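PDB 5TS9: chorismate mutase from Paraburkholderia phymatum, which probably catalyses the rearrangement of chorismate to prephenate. Local coordinates for residues L18-M22 against A165-I169; V43-E49 against K82-Y86; I53-A57 against A70-S75. One frame throughout, in Å; residues are numbered along the deposited sequence.

Contact 1: L18-M22 against A165-I169; sequences LVRSM and AVARI
Met-22 lays its extended side chain (chi1 -66°, chi2 and chi3 both t) across the turn that follows helix 156-165, and with 68 Å² covered it is the main contributor from helix 16-39. Its SD lies 3.8 Å from CG1 of Val-166 and 3.7 Å from the carbonyl O of Ala-165, while its CE reaches CG1 of Ile-169 at 3.8 Å. Residues 18-22 are regular helix, so Leu-18, Val-19 and Met-22 fall on one side. Opposite, helical phi/psi ends at Val-166 (-86/7), and a turn closed by Ile-169 N to Val-166 O, 3.2 Å, returns Ile-169 to the interface. Ile-169 (m, t) sets its CD1 3.7 Å from CD2 of Leu-18; CG2 of Val-19 is 4.1 Å from CG1 of Val-166. The CA register is Val-19 to Val-166, 7.0 Å, and Met-22 to Ala-165, 6.9 Å. No hydrogen bond crosses: this is apolar core packing of an all-helical domain, burying 244 Å², both sides summed, between segments near the two ends of the chain. Around it, Met-22 also touches Ile-73 of helix 67-95, Leu-18 rests on Val-128 of helix 106-128, and Val-19 and Val-166 both pack against helix 137-151.

Contact 2: V43-E49 against K82-Y86; sequences VYDGQRE and KEVQY
In this all-helical chorismate mutase fold, the N-capped start of helix 46-59 and the residues leading into it lie against helix 67-95. Val-43 (112 Å² covered), Lys-82 (69 Å²) and Tyr-86 (50 Å²) dominate the 320 Å² interface. The CA atoms of Val-43 and Lys-82 are 6.6 Å apart. Val-43 (chi1 t) points toward the helix: its CG1 sits 3.8 Å from the Tyr-86 ring centroid, 15° off the normal, a CH-pi contact, and is 4.0 Å from CB of Lys-82. CB of Val-43 is 3.5 Å from CE1 of Tyr-86. Lys-82 (m, t, m, t) runs toward the start of helix 46-59, where its NZ forms a salt bridge with OE1 of Glu-49 (m, t) at 2.9 Å; Glu-79 is a second acidic partner. NZ of Lys-82 also lies 3.7 Å from CD1 of Tyr-44, whose ring makes a cation-pi contact with Arg-168 of the second subunit. Tyr-44 is extended (-83/135), and Asp-45 takes the N-cap, its OD1 accepting weak bonds from N of Gln-47 (3.3 Å) and N of Arg-48 (3.4 Å). Tyr-86 (chi1 -79°) carries its hydroxyl back toward the incoming backbone, with OH 3.6 Å from CB of Tyr-44. One water bridges the segments, 2.7 Å from OH of Tyr-86 and accepting from N of Tyr-44 at 3.0 Å.

Contact 3: I53-A57 against A70-S75; sequences IANAA and AINIFS
Two helices joined by a short connection run roughly antiparallel here, a helical hairpin: the axes of segments 53-57 and 70-75 approach to 8.4 Å, with 144° between them. Ile-53 (m, t) leads, with 76 Å² covered. Its CG2 meets CG2 of Ile-71 at 3.7 Å, and its CD1 lies 3.7 Å from OG of Ser-75, a hydroxyl turned back onto its own helix by a 2.6 Å bond to O of Ile-71. Ala-56 points toward the partner, its CB 4.0 Å from the Phe-74 ring centroid and 30° off the normal, a CH-pi contact over the face; Phe-74 has chi1 -80° and chi2 82°. The carbonyl O of Ala-56 is 3.7 Å from CB of Ala-70. The closest CA pair is Ala-57 to Ala-70, 5.6 Å, which small side chains permit, and CB of Ala-57 lies 3.8 Å from CG1 of Ile-71 (m, t). Beyond the hairpin, Ala-56 and Phe-74 both pack on Met-122 of helix 106-128.

In the fold
After the short helix 10-14, helix 16-39 carries residues 18-22, which wait until the end of the chain, 143 residues on, for contact 1 to close the widest loop. Within it the chain passes to helix 46-59 and on to helix 67-95. Contact 2 closes a loop between these last two helices, and contact 3, nearer their connection, is nested inside it, so both pin the same pair. Contact 1 touches contact 3 where Ile-73 meets Met-22, Arg-168 and Ile-169 and where Arg-168 lies against Asn-72. Within one subunit contact 2 stays about 6 Å from contact 1 at nearest atoms, but Arg-168 of the second subunit meets Tyr-44. No other chain of the assembly touches contact 3.

Contact 1: L18-M22 against A165-I169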
loop_
_atom_site.group_PDB
_atom_site.type_symbol
_atom_site.label_atom_id
_atom_site.label_comp_id
_atom_site.label_asym_id
_atom_site.label_seq_id
_atom_site.Cartn_x
_atom_site.Cartn_y
_atom_site.Cartn_z
ATOM N N LEU A 18 18.840 0.866 -8.093
ATOM C CA LEU A 18 18.061 0.347 -6.972
ATOM C C LEU A 18 16.563 0.418 -7.262
ATOM O O LEU A 18 15.835 -0.569 -7.082
ATOM C CB LEU A 18 18.407 1.124 -5.697
ATOM C CG LEU A 18 17.569 0.847 -4.435
ATOM C CD1 LEU A 18 17.568 -0.624 -4.122
ATOM C CD2 LEU A 18 18.138 1.643 -3.264
ATOM N N VAL A 19 16.085 1.580 -7.726
ATOM C CA VAL A 19 14.655 1.764 -7.995
ATOM C C VAL A 19 14.215 0.860 -9.134
ATOM O O VAL A 19 13.096 0.343 -9.141
ATOM C CB VAL A 19 14.367 3.254 -8.288
ATOM C CG1 VAL A 19 12.929 3.476 -8.789
ATOM C CG2 VAL A 19 14.606 4.080 -7.036
ATOM N N ARG A 20 15.099 0.636 -10.106
ATOM C CA ARG A 20 14.796 -0.292 -11.188
ATOM C C ARG A 20 14.579 -1.709 -10.654
ATOM O O ARG A 20 13.638 -2.391 -11.059
ATOM C CB ARG A 20 15.938 -0.244 -12.206
ATOM C CG ARG A 20 15.624 -0.825 -13.557
ATOM C CD ARG A 20 16.827 -0.591 -14.473
ATOM N NE ARG A 20 16.909 0.776 -14.998
ATOM C CZ ARG A 20 18.050 1.435 -15.190
ATOM N NH1 ARG A 20 19.210 0.874 -14.869
ATOM N NH2 ARG A 20 18.038 2.661 -15.695
ATOM N N SER A 21 15.428 -2.165 -9.724
ATOM C CA SER A 21 15.267 -3.514 -9.195
ATOM C C SER A 21 13.953 -3.650 -8.431
ATOM O O SER A 21 13.247 -4.660 -8.566
ATOM C CB SER A 21 16.464 -3.880 -8.314
ATOM O OG SER A 21 16.657 -2.936 -7.273
ATOM N N MET A 22 13.590 -2.636 -7.639
ATOM C CA MET A 22 12.294 -2.663 -6.959
ATOM C C MET A 22 11.153 -2.643 -7.964
ATOM O O MET A 22 10.138 -3.326 -7.768
ATOM C CB MET A 22 12.173 -1.479 -5.998
ATOM C CG MET A 22 13.139 -1.538 -4.821
ATOM S SD MET A 22 12.883 -0.122 -3.691
ATOM C CE MET A 22 14.051 -0.544 -2.376
ATOM N N ALA A 165 7.096 1.320 -2.544
ATOM C CA ALA A 165 8.213 0.393 -2.360
ATOM C C ALA A 165 9.499 1.097 -1.935
ATOM O O ALA A 165 10.279 0.532 -1.163
ATOM C CB ALA A 165 8.450 -0.408 -3.641
ATOM N N VAL A 166 9.740 2.320 -2.404
ATOM C CA VAL A 166 10.983 3.043 -2.122
ATOM C C VAL A 166 10.918 3.802 -0.798
ATOM O O VAL A 166 11.832 4.570 -0.462
ATOM C CB VAL A 166 11.310 4.025 -3.264
ATOM C CG1 VAL A 166 11.458 3.275 -4.581
ATOM C CG2 VAL A 166 10.235 5.121 -3.347
ATOM N N ALA A 167 9.836 3.583 -0.047
ATOM C CA ALA A 167 9.501 4.384 1.135
ATOM C C ALA A 167 10.672 4.601 2.091
ATOM O O ALA A 167 10.826 5.694 2.659
ATOM C CB ALA A 167 8.342 3.712 1.877
ATOM N N ARG A 168 11.475 3.577 2.343
ATOM C CA ARG A 168 12.510 3.716 3.366
ATOM C C ARG A 168 13.915 3.452 2.819
ATOM O O ARG A 168 14.803 2.986 3.540
ATOM C CB ARG A 168 12.188 2.823 4.561
ATOM C CG ARG A 168 10.813 3.168 5.129
ATOM C CD ARG A 168 10.501 2.458 6.420
ATOM N NE ARG A 168 9.897 1.168 6.147
ATOM C CZ ARG A 168 9.374 0.373 7.076
ATOM N NH1 ARG A 168 9.381 0.733 8.360
ATOM N NH2 ARG A 168 8.835 -0.780 6.713
ATOM N N ILE A 169 14.134 3.746 1.539
ATOM C CA ILE A 169 15.505 3.887 1.054
ATOM C C ILE A 169 16.218 4.991 1.830
ATOM O O ILE A 169 17.314 4.802 2.375
ATOM C CB ILE A 169 15.508 4.179 -0.454
ATOM C CG1 ILE A 169 14.998 2.967 -1.238
ATOM C CG2 ILE A 169 16.893 4.600 -0.916
ATOM C CD1 ILE A 169 14.872 3.256 -2.729
#

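Contact 2: V43-E49 against K82-Y86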
loop_
_atom_site.group_PDB
_atom_site.type_symbol
_atom_site.label_atom_id
_atom_site.label_comp_id
_atom_site.label_asym_id
_atom_site.label_seq_id
_atom_site.Cartn_x
_atom_site.Cartn_y
_atom_site.Cartn_z
ATOM N N VAL A 43 -5.019 -12.617 -1.599
ATOM C CA VAL A 43 -3.792 -11.839 -1.779
ATOM C C VAL A 43 -2.874 -12.019 -0.580
ATOM O O VAL A 43 -1.678 -12.297 -0.726
ATOM C CB VAL A 43 -4.123 -10.357 -1.998
ATOM C CG1 VAL A 43 -2.834 -9.492 -1.975
ATOM C CG2 VAL A 43 -4.888 -10.178 -3.288
ATOM N N TYR A 44 -3.422 -11.848 0.623
ATOM C CA TYR A 44 -2.622 -11.882 1.838
ATOM C C TYR A 44 -2.402 -13.317 2.303
ATOM O O TYR A 44 -3.328 -14.129 2.314
ATOM C CB TYR A 44 -3.309 -11.070 2.940
ATOM C CG TYR A 44 -2.620 -11.164 4.285
ATOM C CD1 TYR A 44 -1.321 -10.699 4.461
ATOM C CD2 TYR A 44 -3.268 -11.714 5.372
ATOM C CE1 TYR A 44 -0.691 -10.789 5.691
ATOM C CE2 TYR A 44 -2.649 -11.810 6.598
ATOM C CZ TYR A 44 -1.367 -11.339 6.751
ATOM O OH TYR A 44 -0.774 -11.436 7.987
ATOM N N ASP A 45 -1.162 -13.625 2.683
ATOM C CA ASP A 45 -0.804 -14.915 3.291
ATOM C C ASP A 45 0.215 -14.601 4.379
ATOM O O ASP A 45 1.404 -14.433 4.089
ATOM C CB ASP A 45 -0.244 -15.896 2.261
ATOM C CG ASP A 45 0.242 -17.213 2.883
ATOM O OD1 ASP A 45 0.131 -17.416 4.115
ATOM O OD2 ASP A 45 0.739 -18.063 2.115
ATOM N N GLY A 46 -0.254 -14.545 5.624
ATOM C CA GLY A 46 0.607 -14.109 6.711
ATOM C C GLY A 46 1.851 -14.959 6.865
ATOM O O GLY A 46 2.947 -14.435 7.079
ATOM N N GLN A 47 1.702 -16.280 6.765
ATOM C CA GLN A 47 2.850 -17.158 6.987
ATOM C C GLN A 47 3.890 -16.960 5.891
ATOM O O GLN A 47 5.062 -16.686 6.175
ATOM C CB GLN A 47 2.396 -18.617 7.072
ATOM N N ARG A 48 3.465 -17.027 4.627
ATOM C CA ARG A 48 4.408 -16.840 3.529
ATOM C C ARG A 48 5.072 -15.465 3.573
ATOM O O ARG A 48 6.282 -15.356 3.347
ATOM C CB ARG A 48 3.710 -17.047 2.188
ATOM N N GLU A 49 4.307 -14.393 3.852
ATOM C CA GLU A 49 4.920 -13.070 3.927
ATOM C C GLU A 49 5.960 -12.998 5.044
ATOM O O GLU A 49 6.985 -12.320 4.906
ATOM C CB GLU A 49 3.848 -11.995 4.111
ATOM C CG GLU A 49 3.054 -11.692 2.841
ATOM C CD GLU A 49 1.891 -10.737 3.071
ATOM O OE1 GLU A 49 2.033 -9.776 3.859
ATOM O OE2 GLU A 49 0.826 -10.954 2.459
ATOM N N LYS A 82 1.313 -6.155 -2.774
ATOM C CA LYS A 82 -0.108 -6.350 -2.477
ATOM C C LYS A 82 -0.960 -5.175 -2.964
ATOM O O LYS A 82 -2.076 -5.381 -3.435
ATOM C CB LYS A 82 -0.311 -6.584 -0.976
ATOM C CG LYS A 82 0.482 -7.804 -0.457
ATOM C CD LYS A 82 0.108 -8.189 0.974
ATOM C CE LYS A 82 0.564 -7.125 1.951
ATOM N NZ LYS A 82 0.244 -7.557 3.372
ATOM N N GLU A 83 -0.461 -3.937 -2.849
ATOM C CA GLU A 83 -1.186 -2.778 -3.378
ATOM C C GLU A 83 -1.584 -2.989 -4.835
ATOM O O GLU A 83 -2.728 -2.734 -5.239
ATOM C CB GLU A 83 -0.315 -1.525 -3.248
ATOM C CG GLU A 83 -0.891 -0.283 -3.886
ATOM C CD GLU A 83 -0.065 0.978 -3.602
ATOM O OE1 GLU A 83 -0.495 2.072 -4.002
ATOM O OE2 GLU A 83 1.012 0.882 -2.977
ATOM N N VAL A 84 -0.637 -3.446 -5.644
ATOM C CA VAL A 84 -0.932 -3.703 -7.047
ATOM C C VAL A 84 -1.917 -4.862 -7.172
ATOM O O VAL A 84 -2.911 -4.769 -7.894
ATOM C CB VAL A 84 0.366 -3.972 -7.827
ATOM C CG1 VAL A 84 0.066 -4.411 -9.261
ATOM C CG2 VAL A 84 1.226 -2.707 -7.844
ATOM N N GLN A 85 -1.671 -5.957 -6.449
ATOM C CA GLN A 85 -2.525 -7.132 -6.588
ATOM C C GLN A 85 -3.977 -6.812 -6.232
ATOM O O GLN A 85 -4.900 -7.209 -6.949
ATOM C CB GLN A 85 -2.025 -8.282 -5.712
ATOM C CG GLN A 85 -0.692 -8.878 -6.110
ATOM C CD GLN A 85 -0.275 -9.983 -5.160
ATOM O OE1 GLN A 85 -1.073 -10.871 -4.837
ATOM N NE2 GLN A 85 0.982 -9.943 -4.709
ATOM N N TYR A 86 -4.202 -6.138 -5.104
ATOM C CA TYR A 86 -5.579 -5.847 -4.708
ATOM C C TYR A 86 -6.271 -4.973 -5.753
ATOM O O TYR A 86 -7.454 -5.164 -6.048
ATOM C CB TYR A 86 -5.618 -5.148 -3.349
ATOM C CG TYR A 86 -5.458 -6.040 -2.141
ATOM C CD1 TYR A 86 -6.345 -7.101 -1.902
ATOM C CD2 TYR A 86 -4.455 -5.795 -1.213
ATOM C CE1 TYR A 86 -6.214 -7.903 -0.768
ATOM C CE2 TYR A 86 -4.303 -6.583 -0.090
ATOM C CZ TYR A 86 -5.194 -7.642 0.135
ATOM O OH TYR A 86 -5.035 -8.451 1.243
HETATM O O HOH W 1 -6.206 -10.883 1.229
#

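Contact 3: I53-A57 against A70-S75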
loop_
_atom_site.group_PDB
_atom_site.type_symbol
_atom_site.label_atom_id
_atom_site.label_comp_id
_atom_site.label_asym_id
_atom_site.label_seq_id
_atom_site.Cartn_x
_atom_site.Cartn_y
_atom_site.Cartn_z
ATOM N N ILE A 53 10.002 -12.055 4.621
ATOM C CA ILE A 53 10.696 -10.980 5.316
ATOM C C ILE A 53 11.836 -11.536 6.167
ATOM O O ILE A 53 12.925 -10.951 6.226
ATOM C CB ILE A 53 9.683 -10.151 6.122
ATOM C CG1 ILE A 53 8.830 -9.331 5.137
ATOM C CG2 ILE A 53 10.385 -9.199 7.094
ATOM C CD1 ILE A 53 7.452 -8.949 5.678
ATOM N N ALA A 54 11.632 -12.702 6.786
ATOM C CA ALA A 54 12.695 -13.309 7.591
ATOM C C ALA A 54 13.890 -13.730 6.732
ATOM O O ALA A 54 15.044 -13.608 7.165
ATOM C CB ALA A 54 12.149 -14.505 8.366
ATOM N N ASN A 55 13.634 -14.237 5.522
ATOM C CA ASN A 55 14.719 -14.559 4.600
ATOM C C ASN A 55 15.571 -13.326 4.305
ATOM O O ASN A 55 16.809 -13.388 4.323
ATOM C CB ASN A 55 14.143 -15.143 3.305
ATOM C CG ASN A 55 13.596 -16.555 3.491
ATOM O OD1 ASN A 55 13.745 -17.156 4.553
ATOM N ND2 ASN A 55 12.970 -17.091 2.449
ATOM N N ALA A 56 14.918 -12.194 4.038
ATOM C CA ALA A 56 15.638 -10.937 3.846
ATOM C C ALA A 56 16.511 -10.629 5.052
ATOM O O ALA A 56 17.686 -10.271 4.914
ATOM C CB ALA A 56 14.645 -9.788 3.587
ATOM N N ALA A 57 15.957 -10.783 6.253
ATOM C CA ALA A 57 16.734 -10.504 7.450
ATOM C C ALA A 57 17.968 -11.389 7.519
ATOM O O ALA A 57 19.060 -10.910 7.847
ATOM C CB ALA A 57 15.867 -10.680 8.693
ATOM N N ALA A 70 16.891 -4.371 6.325
ATOM C CA ALA A 70 16.348 -5.299 5.337
ATOM C C ALA A 70 14.883 -5.608 5.604
ATOM O O ALA A 70 14.087 -5.713 4.667
ATOM C CB ALA A 70 17.163 -6.591 5.332
ATOM N N ILE A 71 14.512 -5.783 6.877
ATOM C CA ILE A 71 13.111 -6.051 7.213
ATOM C C ILE A 71 12.220 -4.911 6.741
ATOM O O ILE A 71 11.189 -5.135 6.097
ATOM C CB ILE A 71 12.948 -6.287 8.724
ATOM C CG1 ILE A 71 13.636 -7.592 9.130
ATOM C CG2 ILE A 71 11.454 -6.232 9.122
ATOM C CD1 ILE A 71 13.797 -7.720 10.611
ATOM N N ASN A 72 12.610 -3.672 7.053
ATOM C CA ASN A 72 11.825 -2.516 6.630
ATOM C C ASN A 72 11.691 -2.472 5.117
ATOM O O ASN A 72 10.598 -2.225 4.585
ATOM C CB ASN A 72 12.471 -1.226 7.132
ATOM C CG ASN A 72 12.382 -1.082 8.646
ATOM O OD1 ASN A 72 11.602 -1.773 9.305
ATOM N ND2 ASN A 72 13.169 -0.170 9.196
ATOM N N ILE A 73 12.811 -2.666 4.414
ATOM C CA ILE A 73 12.814 -2.582 2.954
ATOM C C ILE A 73 11.914 -3.654 2.353
ATOM O O ILE A 73 11.133 -3.388 1.430
ATOM C CB ILE A 73 14.253 -2.691 2.407
ATOM C CG1 ILE A 73 15.086 -1.436 2.751
ATOM C CG2 ILE A 73 14.239 -2.941 0.887
ATOM C CD1 ILE A 73 14.683 -0.189 1.969
ATOM N N PHE A 74 12.018 -4.884 2.847
ATOM C CA PHE A 74 11.240 -5.931 2.209
ATOM C C PHE A 74 9.800 -5.963 2.702
ATOM O O PHE A 74 8.921 -6.374 1.937
ATOM C CB PHE A 74 11.958 -7.271 2.352
ATOM C CG PHE A 74 13.071 -7.426 1.347
ATOM C CD1 PHE A 74 14.316 -6.852 1.583
ATOM C CD2 PHE A 74 12.848 -8.066 0.134
ATOM C CE1 PHE A 74 15.341 -6.949 0.646
ATOM C CE2 PHE A 74 13.852 -8.173 -0.809
ATOM C CZ PHE A 74 15.110 -7.606 -0.557
ATOM N N SER A 75 9.520 -5.517 3.933
ATOM C CA SER A 75 8.120 -5.250 4.281
ATOM C C SER A 75 7.527 -4.241 3.318
ATOM O O SER A 75 6.410 -4.422 2.825
ATOM C CB SER A 75 7.980 -4.729 5.714
ATOM O OG SER A 75 8.660 -5.556 6.649
#